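Local coordinates for protein Niban 2 (Homo sapiens, PDB 7CTP) that may help suppress apoptosis and may promote melanoma cell invasion, acting as a PH-domain-containing protein of the cytosol and plasma membrane, at residues D382-G385 against E386-K390; V444-F447 against E448-H452; M371-N374 against V375-G379. One frame throughout, in Å; residues are numbered along the deposited sequence.

How the contacts relate
Three helical turns on one side of this Niban 2 fragment illustrate how local side-chain order feeds into helix packing. In chain order, contact 3 closes helix 342-378, contact 1 opens the short helix 384-391 just after it, and contact 2 lies in helix 422-455. Contact 1 is the go-between, its centre about 11 Å from that of contact 3 and about 12 Å from that of contact 2. M388 touches both: SD lies 3.4 Å from M371 CE, and CE lies 3.4 Å from E448 CB. Contacts 2 and 3, with centres about 17 Å apart, meet where F447 CE2 lies 4.1 Å from M371 SD. All three lie in the helical portion, not the sheet, with no ligand among them.

Contact 1 of 3, residues D382-G385 against E386-K390; sequences DKLG and EYMEK
K383 and Y387 meet with the lysine's backbone oxygen over one face of the phenol ring, offset toward its rim, K383 O lying 3.5 Å from Y387 CG. The ring is brought there by its first torsion (chi1 -56°), which sets CG beside the backbone N and swings the phenol back toward the helix start, where K383 CB rests 3.9 Å from CZ of Y387. As the N-cap residue, K383 also takes the amide of Y387 on its oxygen (Y387 N to K383 O, 3.2 Å), a bond lying in the carbonyl plane. Its long side chain, bent at three successive torsions, slants across E386 and closes a salt bridge, NZ to OE1 of E386 at 3.4 Å. From the next residue, L384 and M388 run side by side, pointing the same way, CD1 of L384 3.8 Å from CG of M388. Replacing Y387 with an alanine would probably uncover the K383 carbonyl and leave N374 without its aromatic neighbour. E389 forms salt bridges to R67 and R393. The short helix lies between two long ones: Y387 packs on N374 and E378 of helix 342-378, while L384 meets L455 and M388 meets L451 of helix 422-455.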
loop_
_atom_site.group_PDB
_atom_site.type_symbol
_atom_site.label_atom_id
_atom_site.label_comp_id
_atom_site.label_asym_id
_atom_site.label_seq_id
_atom_site.Cartn_x
_atom_site.Cartn_y
_atom_site.Cartn_z
ATOM N N ASP A 382 -31.768 26.144 -1.940
ATOM C CA ASP A 382 -32.667 25.069 -1.540
ATOM C C ASP A 382 -32.204 23.705 -2.027
ATOM O O ASP A 382 -32.626 22.686 -1.472
ATOM C CB ASP A 382 -34.072 25.367 -2.049
ATOM C CG ASP A 382 -35.148 24.900 -1.090
ATOM O OD1 ASP A 382 -36.193 25.586 -1.001
ATOM O OD2 ASP A 382 -34.951 23.856 -0.426
ATOM N N LYS A 383 -31.364 23.651 -3.058
ATOM C CA LYS A 383 -30.851 22.377 -3.550
ATOM C C LYS A 383 -29.416 22.124 -3.109
ATOM O O LYS A 383 -28.757 21.227 -3.650
ATOM C CB LYS A 383 -30.958 22.301 -5.079
ATOM C CG LYS A 383 -32.345 21.902 -5.605
ATOM C CD LYS A 383 -33.047 20.863 -4.711
ATOM C CE LYS A 383 -32.308 19.538 -4.661
ATOM N NZ LYS A 383 -32.439 18.759 -3.383
ATOM N N LEU A 384 -28.930 22.887 -2.125
ATOM C CA LEU A 384 -27.543 22.762 -1.690
ATOM C C LEU A 384 -27.239 21.365 -1.169
ATOM O O LEU A 384 -26.178 20.806 -1.468
ATOM C CB LEU A 384 -27.242 23.798 -0.615
ATOM C CG LEU A 384 -25.784 23.995 -0.230
ATOM C CD1 LEU A 384 -24.896 24.062 -1.463
ATOM C CD2 LEU A 384 -25.703 25.267 0.541
ATOM N N GLY A 385 -28.148 20.792 -0.371
ATOM C CA GLY A 385 -27.920 19.453 0.157
ATOM C C GLY A 385 -27.704 18.425 -0.932
ATOM O O GLY A 385 -26.890 17.509 -0.788
ATOM N N GLU A 386 -28.408 18.583 -2.054
ATOM C CA GLU A 386 -28.231 17.677 -3.181
ATOM C C GLU A 386 -26.863 17.858 -3.821
ATOM O O GLU A 386 -26.199 16.874 -4.171
ATOM C CB GLU A 386 -29.351 17.902 -4.197
ATOM C CG GLU A 386 -29.103 17.396 -5.616
ATOM C CD GLU A 386 -30.321 17.583 -6.514
ATOM O OE1 GLU A 386 -31.409 17.084 -6.151
ATOM O OE2 GLU A 386 -30.199 18.244 -7.569
ATOM N N TYR A 387 -26.406 19.105 -3.953
ATOM C CA TYR A 387 -25.102 19.342 -4.566
ATOM C C TYR A 387 -23.968 18.977 -3.616
ATOM O O TYR A 387 -22.939 18.444 -4.050
ATOM C CB TYR A 387 -24.982 20.798 -5.011
ATOM C CG TYR A 387 -26.077 21.257 -5.947
ATOM C CD1 TYR A 387 -26.668 20.383 -6.855
ATOM C CD2 TYR A 387 -26.512 22.574 -5.928
ATOM C CE1 TYR A 387 -27.673 20.813 -7.715
ATOM C CE2 TYR A 387 -27.509 23.012 -6.772
ATOM C CZ TYR A 387 -28.086 22.132 -7.668
ATOM O OH TYR A 387 -29.083 22.576 -8.516
ATOM N N MET A 388 -24.137 19.254 -2.321
ATOM C CA MET A 388 -23.110 18.904 -1.344
ATOM C C MET A 388 -22.950 17.398 -1.207
ATOM O O MET A 388 -21.844 16.915 -0.932
ATOM C CB MET A 388 -23.434 19.516 0.022
ATOM C CG MET A 388 -23.304 21.034 0.084
ATOM S SD MET A 388 -21.674 21.651 -0.374
ATOM C CE MET A 388 -20.646 20.586 0.601
ATOM N N GLU A 389 -24.039 16.645 -1.375
ATOM C CA GLU A 389 -23.951 15.193 -1.293
ATOM C C GLU A 389 -23.077 14.634 -2.408
ATOM O O GLU A 389 -22.292 13.704 -2.183
ATOM C CB GLU A 389 -25.352 14.587 -1.338
ATOM C CG GLU A 389 -25.422 13.155 -0.854
ATOM C CD GLU A 389 -25.014 12.166 -1.918
ATOM O OE1 GLU A 389 -25.097 12.511 -3.120
ATOM O OE2 GLU A 389 -24.605 11.047 -1.543
ATOM N N LYS A 390 -23.191 15.196 -3.613
ATOM C CA LYS A 390 -22.349 14.752 -4.719
ATOM C C LYS A 390 -20.906 15.194 -4.520
ATOM O O LYS A 390 -19.971 14.427 -4.785
ATOM C CB LYS A 390 -22.902 15.276 -6.046
ATOM C CG LYS A 390 -23.939 14.350 -6.686
ATOM C CD LYS A 390 -24.780 15.059 -7.746
ATOM C CE LYS A 390 -24.201 14.906 -9.149
ATOM N NZ LYS A 390 -22.815 15.444 -9.281
#

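Contact 2 of 3, residues V444-F447 against E448-H452; sequences VYTF and ETLLH
Y445 holds its ring carbon CG opposite the backbone N (chi1 177°), while T449 turns OG1 opposite its own carbonyl carbon (chi1 -51°), and the two torsions together bring the threonine oxygen over the centre of the tyrosine ring. T449 OG1 stands 3.7 Å from Y445 CZ, with the other ring atoms at much the same range, so the hydroxyl sits on the face and not at the rim. Its proton is spent elsewhere: OG1 donates to the backbone oxygen of Y445 at 2.8 Å, from above the carbonyl plane. The amide of T449 reaches the same Y445 O at 3.0 Å from the opposite face, and the carbonyl is gripped by two donors of one residue.

Two further pairs along helix 422-455 are apolar. F447 and L451 lie alongside each other, CE2 of the ring 3.8 Å from CD2 of the leucine. T446 sets its methyl against L450, CG2 to CD1 at 3.9 Å, and turns its hydroxyl to N442 O and L58 N. Around these residues, T446 and L450 face helix 464-511, F447 also meets F364 and V368 of helix 342-378, and Y445 packs on a loop at L58 and R60.

On the more polar flank, E448 runs extended, and a water donates to its OE1 at 2.6 Å and, weakly, to V444 O. The chemistry is therefore divided: F447 and L451 pack on neighbouring helices, whereas both threonine hydroxyls serve backbone groups. With T449 OG1 committed to Y445 O, what lies over the ring is probably an electron-rich oxygen and not a donated proton, so the ring contact is best read as packing.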
loop_
_atom_site.group_PDB
_atom_site.type_symbol
_atom_site.label_atom_id
_atom_site.label_comp_id
_atom_site.label_asym_id
_atom_site.label_seq_id
_atom_site.Cartn_x
_atom_site.Cartn_y
_atom_site.Cartn_z
ATOM N N VAL A 444 -12.830 18.365 0.377
ATOM C CA VAL A 444 -14.284 18.444 0.267
ATOM C C VAL A 444 -14.935 18.374 1.643
ATOM O O VAL A 444 -15.943 19.042 1.891
ATOM C CB VAL A 444 -14.830 17.365 -0.687
ATOM C CG1 VAL A 444 -14.261 17.580 -2.090
ATOM C CG2 VAL A 444 -14.530 15.980 -0.164
ATOM N N TYR A 445 -14.368 17.588 2.567
ATOM C CA TYR A 445 -14.912 17.564 3.926
ATOM C C TYR A 445 -14.782 18.933 4.581
ATOM O O TYR A 445 -15.728 19.437 5.201
ATOM C CB TYR A 445 -14.205 16.507 4.775
ATOM C CG TYR A 445 -14.679 16.502 6.218
ATOM C CD1 TYR A 445 -15.943 16.028 6.552
ATOM C CD2 TYR A 445 -13.871 16.987 7.238
ATOM C CE1 TYR A 445 -16.387 16.027 7.859
ATOM C CE2 TYR A 445 -14.309 16.991 8.554
ATOM C CZ TYR A 445 -15.566 16.509 8.855
ATOM O OH TYR A 445 -16.013 16.506 10.164
ATOM N N THR A 446 -13.600 19.541 4.462
ATOM C CA THR A 446 -13.388 20.879 5.004
ATOM C C THR A 446 -14.338 21.884 4.365
ATOM O O THR A 446 -14.950 22.707 5.061
ATOM C CB THR A 446 -11.938 21.306 4.788
ATOM O OG1 THR A 446 -11.060 20.369 5.429
ATOM C CG2 THR A 446 -11.706 22.692 5.371
ATOM N N PHE A 447 -14.475 21.830 3.036
ATOM C CA PHE A 447 -15.374 22.751 2.346
ATOM C C PHE A 447 -16.797 22.623 2.868
ATOM O O PHE A 447 -17.461 23.629 3.141
ATOM C CB PHE A 447 -15.352 22.517 0.833
ATOM C CG PHE A 447 -16.197 23.506 0.067
ATOM C CD1 PHE A 447 -15.736 24.795 -0.162
ATOM C CD2 PHE A 447 -17.463 23.156 -0.390
ATOM C CE1 PHE A 447 -16.517 25.717 -0.849
ATOM C CE2 PHE A 447 -18.246 24.070 -1.078
ATOM C CZ PHE A 447 -17.773 25.347 -1.310
ATOM N N GLU A 448 -17.282 21.386 3.009
ATOM C CA GLU A 448 -18.641 21.172 3.497
ATOM C C GLU A 448 -18.802 21.723 4.908
ATOM O O GLU A 448 -19.756 22.458 5.200
ATOM C CB GLU A 448 -18.994 19.684 3.470
ATOM C CG GLU A 448 -20.382 19.401 4.048
ATOM C CD GLU A 448 -20.825 17.962 3.882
ATOM O OE1 GLU A 448 -19.969 17.091 3.617
ATOM O OE2 GLU A 448 -22.039 17.705 4.030
ATOM N N THR A 449 -17.863 21.386 5.794
ATOM C CA THR A 449 -17.960 21.813 7.185
ATOM C C THR A 449 -17.917 23.331 7.303
ATOM O O THR A 449 -18.720 23.933 8.028
ATOM C CB THR A 449 -16.845 21.173 8.005
ATOM O OG1 THR A 449 -16.846 19.759 7.775
ATOM C CG2 THR A 449 -17.062 21.430 9.489
ATOM N N LEU A 450 -16.990 23.969 6.586
ATOM C CA LEU A 450 -16.849 25.418 6.692
ATOM C C LEU A 450 -18.009 26.143 6.017
ATOM O O LEU A 450 -18.438 27.202 6.485
ATOM C CB LEU A 450 -15.511 25.858 6.097
ATOM C CG LEU A 450 -14.263 25.404 6.846
ATOM C CD1 LEU A 450 -13.066 26.239 6.438
ATOM C CD2 LEU A 450 -14.485 25.460 8.355
ATOM N N LEU A 451 -18.534 25.589 4.920
ATOM C CA LEU A 451 -19.677 26.223 4.269
ATOM C C LEU A 451 -20.906 26.182 5.167
ATOM O O LEU A 451 -21.635 27.173 5.276
ATOM C CB LEU A 451 -19.970 25.559 2.926
ATOM C CG LEU A 451 -21.065 26.194 2.058
ATOM C CD1 LEU A 451 -20.741 27.647 1.731
ATOM C CD2 LEU A 451 -21.278 25.395 0.774
ATOM N N HIS A 452 -21.146 25.047 5.826
ATOM C CA HIS A 452 -22.279 24.960 6.743
ATOM C C HIS A 452 -22.149 25.989 7.860
ATOM O O HIS A 452 -23.130 26.650 8.220
ATOM C CB HIS A 452 -22.383 23.538 7.301
ATOM C CG HIS A 452 -23.578 23.303 8.175
ATOM N ND1 HIS A 452 -23.493 23.224 9.551
ATOM C CD2 HIS A 452 -24.885 23.114 7.869
ATOM C CE1 HIS A 452 -24.694 23.001 10.053
ATOM N NE2 HIS A 452 -25.557 22.932 9.054
HETATM O O HOH W 1 -17.852 16.412 2.288
#

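Contact 3 of 3, residues M371-N374 against V375-G379; sequences MNLN and VINEG
E378 folds its carboxylate back over the last turn of helix 342-378 until OE1 lies 2.6 Å from N374 O, the side chain bending at its second torsion (chi2 86°) to get there. The helix ends here in a Schellman motif with G379, of positive phi, as its C-prime residue. The backbone changes its bonding accordingly: G380 N turns back to V375 O, and G379 N makes a weak bond to I376 O at 3.1 Å. Such a turn suits a glycine, since the phi of G379, 57°, is less favourable for most residues that carry a CB.

Up to E378 the i to i+4 bonds continue. The one from E378 N to N374 O measures 2.9 Å and is nearly straight, 171° at the hydrogen, so the same carbonyl that OE1 approaches also holds the amide of E378. Three residues earlier V375 N bonds to M371 O at 3.1 Å, and the CG2 branch of the valine stands beside that oxygen.

The sides of the helix end differ. On one, the buried N372 packs on C465, I468 and Q469 of helix 464-511, and V375 reaches L464. On another, N374 and E378 touch Y387, and M371 touches M388, of helix 384-391. On a third, L373, I376 and N377 are exposed, and in the crystal all three touch a neighbouring molecule. There L373 and N377 pass at a slant. The amide carbon of the asparagine, CG, comes within 3.3 Å of L373 O, and its nitrogen turns toward the leucine's branch end, leaving N377 ND2 3.5 Å from the methyl CD2 of L373.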
loop_
_atom_site.group_PDB
_atom_site.type_symbol
_atom_site.label_atom_id
_atom_site.label_comp_id
_atom_site.label_asym_id
_atom_site.label_seq_id
_atom_site.Cartn_x
_atom_site.Cartn_y
_atom_site.Cartn_z
ATOM N N MET A 371 -20.707 23.626 -8.720
ATOM C CA MET A 371 -21.765 23.786 -7.723
ATOM C C MET A 371 -22.211 25.239 -7.619
ATOM O O MET A 371 -23.411 25.527 -7.538
ATOM C CB MET A 371 -21.298 23.288 -6.358
ATOM C CG MET A 371 -22.212 23.753 -5.223
ATOM S SD MET A 371 -21.483 23.493 -3.608
ATOM C CE MET A 371 -21.063 21.766 -3.757
ATOM N N ASN A 372 -21.252 26.167 -7.627
ATOM C CA ASN A 372 -21.574 27.586 -7.530
ATOM C C ASN A 372 -22.445 28.034 -8.697
ATOM O O ASN A 372 -23.389 28.812 -8.514
ATOM C CB ASN A 372 -20.281 28.396 -7.483
ATOM C CG ASN A 372 -20.429 29.686 -6.716
ATOM O OD1 ASN A 372 -21.342 29.843 -5.905
ATOM N ND2 ASN A 372 -19.521 30.619 -6.961
ATOM N N LEU A 373 -22.142 27.544 -9.901
ATOM C CA LEU A 373 -22.963 27.850 -11.067
ATOM C C LEU A 373 -24.392 27.366 -10.879
ATOM O O LEU A 373 -25.341 28.014 -11.336
ATOM C CB LEU A 373 -22.350 27.217 -12.313
ATOM C CG LEU A 373 -23.105 27.441 -13.621
ATOM C CD1 LEU A 373 -22.168 28.054 -14.630
ATOM C CD2 LEU A 373 -23.696 26.133 -14.138
ATOM N N ASN A 374 -24.569 26.225 -10.213
ATOM C CA ASN A 374 -25.916 25.717 -9.988
ATOM C C ASN A 374 -26.694 26.628 -9.048
ATOM O O ASN A 374 -27.890 26.868 -9.251
ATOM C CB ASN A 374 -25.862 24.298 -9.433
ATOM C CG ASN A 374 -25.554 23.267 -10.497
ATOM O OD1 ASN A 374 -25.575 23.564 -11.692
ATOM N ND2 ASN A 374 -25.262 22.047 -10.067
ATOM N N VAL A 375 -26.030 27.169 -8.027
ATOM C CA VAL A 375 -26.717 28.057 -7.094
ATOM C C VAL A 375 -27.173 29.326 -7.802
ATOM O O VAL A 375 -28.296 29.804 -7.598
ATOM C CB VAL A 375 -25.808 28.369 -5.892
ATOM C CG1 VAL A 375 -26.386 29.528 -5.083
ATOM C CG2 VAL A 375 -25.655 27.125 -5.027
ATOM N N ILE A 376 -26.314 29.881 -8.656
ATOM C CA ILE A 376 -26.684 31.070 -9.412
ATOM C C ILE A 376 -27.859 30.771 -10.335
ATOM O O ILE A 376 -28.773 31.592 -10.487
ATOM C CB ILE A 376 -25.460 31.600 -10.179
ATOM C CG1 ILE A 376 -24.464 32.227 -9.195
ATOM C CG2 ILE A 376 -25.877 32.597 -11.258
ATOM C CD1 ILE A 376 -23.257 32.828 -9.839
ATOM N N ASN A 377 -27.875 29.576 -10.935
ATOM C CA ASN A 377 -28.931 29.235 -11.886
ATOM C C ASN A 377 -30.274 29.043 -11.195
ATOM O O ASN A 377 -31.310 29.480 -11.714
ATOM C CB ASN A 377 -28.557 27.981 -12.667
ATOM C CG ASN A 377 -27.599 28.270 -13.782
ATOM O OD1 ASN A 377 -27.343 29.431 -14.103
ATOM N ND2 ASN A 377 -27.055 27.218 -14.383
ATOM N N GLU A 378 -30.289 28.385 -10.034
ATOM C CA GLU A 378 -31.527 28.322 -9.268
ATOM C C GLU A 378 -31.737 29.568 -8.418
ATOM O O GLU A 378 -32.827 29.746 -7.866
ATOM C CB GLU A 378 -31.556 27.065 -8.390
ATOM C CG GLU A 378 -32.173 25.849 -9.085
ATOM C CD GLU A 378 -31.162 25.082 -9.913
ATOM O OE1 GLU A 378 -30.033 25.582 -10.097
ATOM O OE2 GLU A 378 -31.498 23.978 -10.390
ATOM N N GLY A 379 -30.730 30.430 -8.323
ATOM C CA GLY A 379 -30.862 31.648 -7.532
ATOM C C GLY A 379 -31.222 31.372 -6.092
ATOM O O GLY A 379 -31.906 32.179 -5.447
#